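Local structure of uncharacterized protein (Bacteroides uniformis ATCC 8492, 4Q68) at residues K73-R77 with R87-D93. The protein is probably a peptidoglycan-cleaving N-acetylmuramoyl-L-alanine amidase of the NlpC/P60 type. Where two conformers were deposited one is given. Numbering follows the deposited sequence.
With NAG (2-acetamido-2-deoxy-beta-D-glucopyranose), chain B.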
ATOM      1  N   LYS A  73      11.097   3.839  -7.943  1.00  6.33           N
ATOM      2  CA  LYS A  73      11.739   2.944  -6.988  0.65  7.29           C
ATOM      3  C   LYS A  73      10.754   2.346  -5.985  1.00  6.06           C
ATOM      4  O   LYS A  73      11.008   1.257  -5.474  1.00  6.65           O
ATOM      5  CB  LYS A  73      12.965   3.558  -6.330  0.65 10.03           C
ATOM      6  CG  LYS A  73      12.769   4.307  -5.057  0.65 11.33           C
ATOM      7  CD  LYS A  73      14.129   4.738  -4.509  0.65 11.24           C
ATOM      8  CE  LYS A  73      14.006   5.545  -3.251  0.65 12.76           C
ATOM      9  NZ  LYS A  73      15.364   5.794  -2.671  0.65 15.23           N
ATOM     10  N   ILE A  74       9.628   3.009  -5.748  1.00  5.52           N
ATOM     11  CA  ILE A  74       8.559   2.509  -4.895  1.00  5.29           C
ATOM     12  C   ILE A  74       7.699   1.483  -5.620  1.00  5.32           C
ATOM     13  O   ILE A  74       7.297   0.471  -5.051  1.00  5.63           O
ATOM     14  CB  ILE A  74       7.683   3.697  -4.428  1.00  5.57           C
ATOM     15  CG1 ILE A  74       8.464   4.597  -3.483  1.00  5.68           C
ATOM     16  CG2 ILE A  74       6.397   3.216  -3.764  1.00  6.00           C
ATOM     17  CD1 ILE A  74       7.877   5.986  -3.364  1.00  6.19           C
ATOM     18  N   ARG A  75       7.365   1.764  -6.871  1.00  5.38           N
ATOM     19  CA  ARG A  75       6.344   1.002  -7.571  1.00  5.28           C
ATOM     20  C   ARG A  75       6.885  -0.279  -8.210  1.00  5.45           C
ATOM     21  O   ARG A  75       6.123  -1.241  -8.377  1.00  6.10           O
ATOM     22  CB  ARG A  75       5.673   1.893  -8.630  1.00  5.45           C
ATOM     23  CG  ARG A  75       4.661   1.161  -9.491  1.00  6.02           C
ATOM     24  CD  ARG A  75       3.860   2.101 -10.361  1.00  6.41           C
ATOM     25  NE  ARG A  75       3.018   2.976  -9.565  1.00  6.23           N
ATOM     26  CZ  ARG A  75       2.480   4.100 -10.018  1.00  6.26           C
ATOM     27  NH1 ARG A  75       2.663   4.481 -11.278  1.00  6.99           N
ATOM     28  NH2 ARG A  75       1.761   4.849  -9.181  1.00  6.84           N
ATOM     29  N   TYR A  76       8.167  -0.288  -8.579  1.00  5.45           N
ATOM     30  CA  TYR A  76       8.784  -1.388  -9.304  1.00  5.86           C
ATOM     31  C   TYR A  76       9.844  -2.065  -8.463  1.00  5.87           C
ATOM     32  O   TYR A  76      10.554  -1.439  -7.675  1.00  6.42           O
ATOM     33  CB  TYR A  76       9.390  -0.884 -10.626  1.00  6.23           C
ATOM     34  CG  TYR A  76       8.306  -0.394 -11.546  1.00  6.25           C
ATOM     35  CD1 TYR A  76       7.590  -1.282 -12.331  1.00  6.61           C
ATOM     36  CD2 TYR A  76       7.958   0.949 -11.600  1.00  6.41           C
ATOM     37  CE1 TYR A  76       6.545  -0.858 -13.130  1.00  6.62           C
ATOM     38  CE2 TYR A  76       6.924   1.386 -12.399  1.00  6.70           C
ATOM     39  CZ  TYR A  76       6.227   0.488 -13.171  1.00  7.01           C
ATOM     40  OH  TYR A  76       5.188   0.939 -13.950  1.00  7.49           O
ATOM     41  N   ARG A  77       9.985  -3.370  -8.684  1.00  6.41           N
ATOM     42  CA  ARG A  77      10.961  -4.189  -7.978  1.00  6.82           C
ATOM     43  C   ARG A  77      12.371  -3.654  -8.224  1.00  6.99           C
ATOM     44  O   ARG A  77      12.848  -3.635  -9.370  1.00  7.77           O
ATOM     45  CB  ARG A  77      10.820  -5.625  -8.470  1.00  7.20           C
ATOM     46  CG  ARG A  77      11.716  -6.666  -7.799  1.00  8.36           C
ATOM     47  CD  ARG A  77      11.375  -8.110  -8.266  1.00  8.83           C
ATOM     48  NE  ARG A  77      10.024  -8.474  -7.830  1.00  8.72           N
ATOM     49  CZ  ARG A  77       8.927  -8.491  -8.592  1.00  7.55           C
ATOM     50  NH1 ARG A  77       8.989  -8.264  -9.900  1.00  8.76           N
ATOM     51  NH2 ARG A  77       7.748  -8.751  -8.047  1.00  8.07           N
ATOM     52  N   ARG A  87       5.989  -4.603 -11.696  1.00  5.97           N
ATOM     53  CA  ARG A  87       5.240  -3.750 -10.778  1.00  5.91           C
ATOM     54  C   ARG A  87       4.959  -4.553  -9.515  1.00  6.00           C
ATOM     55  O   ARG A  87       4.635  -5.735  -9.587  1.00  6.27           O
ATOM     56  CB  ARG A  87       3.928  -3.291 -11.419  1.00  6.50           C
ATOM     57  CG  ARG A  87       3.405  -2.005 -10.836  1.00  6.44           C
ATOM     58  CD  ARG A  87       1.956  -1.746 -11.135  1.00  7.07           C
ATOM     59  NE  ARG A  87       1.672  -1.763 -12.567  1.00  7.27           N
ATOM     60  CZ  ARG A  87       0.457  -1.915 -13.074  1.00  6.54           C
ATOM     61  NH1 ARG A  87      -0.596  -2.036 -12.279  1.00  7.43           N
ATOM     62  NH2 ARG A  87       0.290  -1.955 -14.390  1.00  7.02           N
ATOM     63  N   LEU A  88       5.059  -3.913  -8.359  1.00  5.72           N
ATOM     64  CA  LEU A  88       4.915  -4.602  -7.076  1.00  5.91           C
ATOM     65  C   LEU A  88       3.440  -4.692  -6.676  1.00  5.81           C
ATOM     66  O   LEU A  88       2.955  -4.030  -5.759  1.00  7.13           O
ATOM     67  CB  LEU A  88       5.766  -3.905  -6.028  1.00  5.94           C
ATOM     68  CG  LEU A  88       7.259  -4.025  -6.308  1.00  6.16           C
ATOM     69  CD1 LEU A  88       8.047  -2.911  -5.624  1.00  6.16           C
ATOM     70  CD2 LEU A  88       7.783  -5.383  -5.879  1.00  7.21           C
ATOM     71  N   HIS A  89       2.737  -5.571  -7.375  1.00  5.88           N
ATOM     72  CA  HIS A  89       1.296  -5.736  -7.207  1.00  5.94           C
ATOM     73  C   HIS A  89       0.898  -6.173  -5.804  1.00  5.52           C
ATOM     74  O   HIS A  89      -0.115  -5.718  -5.284  1.00  6.95           O
ATOM     75  CB  HIS A  89       0.759  -6.781  -8.175  1.00  6.52           C
ATOM     76  CG  HIS A  89       0.978  -6.427  -9.602  1.00  6.70           C
ATOM     77  ND1 HIS A  89       0.307  -5.397 -10.207  1.00  7.57           N
ATOM     78  CD2 HIS A  89       1.826  -6.935 -10.524  1.00  7.18           C
ATOM     79  CE1 HIS A  89       0.708  -5.313 -11.461  1.00  7.81           C
ATOM     80  NE2 HIS A  89       1.634  -6.228 -11.679  1.00  7.35           N
ATOM     81  N   TYR A  90       1.659  -7.090  -5.221  1.00  5.17           N
ATOM     82  CA  TYR A  90       1.343  -7.590  -3.895  1.00  4.95           C
ATOM     83  C   TYR A  90       2.011  -6.725  -2.842  1.00  4.81           C
ATOM     84  O   TYR A  90       3.220  -6.471  -2.910  1.00  4.96           O
ATOM     85  CB  TYR A  90       1.768  -9.040  -3.745  1.00  5.17           C
ATOM     86  CG  TYR A  90       0.977 -10.015  -4.565  1.00  5.17           C
ATOM     87  CD1 TYR A  90      -0.372 -10.232  -4.310  1.00  5.98           C
ATOM     88  CD2 TYR A  90       1.578 -10.763  -5.574  1.00  5.68           C
ATOM     89  CE1 TYR A  90      -1.093 -11.159  -5.033  1.00  6.07           C
ATOM     90  CE2 TYR A  90       0.862 -11.706  -6.290  1.00  5.37           C
ATOM     91  CZ  TYR A  90      -0.470 -11.911  -6.005  1.00  5.42           C
ATOM     92  OH  TYR A  90      -1.197 -12.882  -6.655  1.00  6.65           O
ATOM     93  N   ILE A  91       1.243  -6.294  -1.852  1.00  4.90           N
ATOM     94  CA  ILE A  91       1.774  -5.367  -0.885  1.00  4.97           C
ATOM     95  C   ILE A  91       2.873  -5.988  -0.024  1.00  4.65           C
ATOM     96  O   ILE A  91       3.815  -5.297   0.337  1.00  5.06           O
ATOM     97  CB  ILE A  91       0.645  -4.686  -0.093  1.00  5.58           C
ATOM     98  CG1 ILE A  91      -0.290  -3.943  -1.064  1.00  6.69           C
ATOM     99  CG2 ILE A  91       1.216  -3.727   0.955  1.00  6.42           C
ATOM    100  CD1 ILE A  91       0.411  -3.019  -2.073  1.00  8.21           C
ATOM    101  N   ALA A  92       2.839  -7.293   0.243  1.00  4.74           N
ATOM    102  CA  ALA A  92       3.976  -7.895   0.959  1.00  5.10           C
ATOM    103  C   ALA A  92       5.265  -7.656   0.179  1.00  5.13           C
ATOM    104  O   ALA A  92       6.318  -7.402   0.756  1.00  5.66           O
ATOM    105  CB  ALA A  92       3.772  -9.386   1.176  1.00  5.82           C
ATOM    106  N   ASP A  93       5.184  -7.769  -1.146  1.00  5.09           N
ATOM    107  CA  ASP A  93       6.345  -7.594  -2.036  1.00  5.39           C
ATOM    108  C   ASP A  93       6.774  -6.123  -2.086  1.00  5.25           C
ATOM    109  O   ASP A  93       7.963  -5.804  -2.047  1.00  5.91           O
ATOM    110  CB  ASP A  93       5.944  -8.097  -3.424  1.00  5.99           C
ATOM    111  CG  ASP A  93       7.111  -8.552  -4.285  1.00  6.93           C
ATOM    112  OD1 ASP A  93       8.270  -8.637  -3.818  1.00  7.99           O
ATOM    113  OD2 ASP A  93       6.812  -8.864  -5.457  1.00  8.11           O
TER
HETATM  114  C1  NAG B 301      -3.295  -3.125  -6.459  0.50 10.08           C
HETATM  115  C2  NAG B 301      -3.025  -4.162  -7.541  0.50  8.88           C
HETATM  116  C3  NAG B 301      -1.924  -3.701  -8.491  0.50  7.54           C
HETATM  117  C4  NAG B 301      -2.108  -2.244  -8.908  0.50  7.71           C
HETATM  118  C5  NAG B 301      -2.444  -1.345  -7.724  0.50  8.17           C
HETATM  119  C6  NAG B 301      -2.737   0.069  -8.209  0.50  8.64           C
HETATM  120  C7  NAG B 301      -3.527  -6.509  -7.020  0.50  8.75           C
HETATM  121  C8  NAG B 301      -3.070  -7.803  -6.432  0.50  8.34           C
HETATM  122  N2  NAG B 301      -2.696  -5.465  -6.965  0.50  9.27           N
HETATM  123  O1  NAG B 301      -4.414  -3.539  -5.735  0.50 13.75           O
HETATM  124  O3  NAG B 301      -1.998  -4.497  -9.646  0.50  8.51           O
HETATM  125  O4  NAG B 301      -0.968  -1.770  -9.586  0.50  9.04           O
HETATM  126  O5  NAG B 301      -3.565  -1.863  -7.040  0.50  9.12           O
HETATM  127  O6  NAG B 301      -3.831   0.064  -9.092  0.50  8.34           O
HETATM  128  O7  NAG B 301      -4.645  -6.474  -7.524  0.50 10.12           O
HETATM  129  O   HOH W   1       4.926  -8.443  -9.289  1.00  8.43           O
HETATM  130  O   HOH W   2       9.953  -9.911  -5.408  1.00 23.12           O
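Helix 64-75 ends here against the chain segment that leads into helix 91-100. Tyr76 leaves helical geometry, and a single bridge pairs it with Arg87 (CA-CA 4.5 Å). Leu88 N donates to Arg75 O at 2.9 Å. Leu88 is the centre of an inverse gamma turn, and its CA-to-CB bond points toward 73-77. Its m,t rotamer brings CD1 to 3.5 Å from both Ile74 O and Tyr76 C. Leu88 CD2 lies over one face of the Arg77 guanidinium. Arg77 is extended (t,t) until chi3 turns to m, and its NH2 forms a salt bridge with Asp93 OD2 at 2.8 Å. Water 2 links Arg77 NE to Asp93 OD1, and water 1 links Arg77 NH2 to Arg87 O.

Arg75 and Arg87 share the t,t,m conformation. Their CG atoms touch at 3.7 Å, but their CZ atoms are 7.0 Å apart. Arg75 forms a salt bridge with Glu46 and also donates to Val33 O; Arg87 forms salt bridges with Glu25 and Glu30. Tyr76 starts out pointing away, but its ring comes near Arg87 (Tyr76 CE1 to Arg87 CB 4.0 Å), and its OH is hydrogen-bonded to Glu30. Arg87 NH1 also donates to NAG O4 (2.7 Å), and His89 ND1 to NAG O3 (2.5 Å). The chemistry implies a mostly buried junction whose arginine charges are balanced by acidic partners, with polar groups of 87-93 still turned to the sugar.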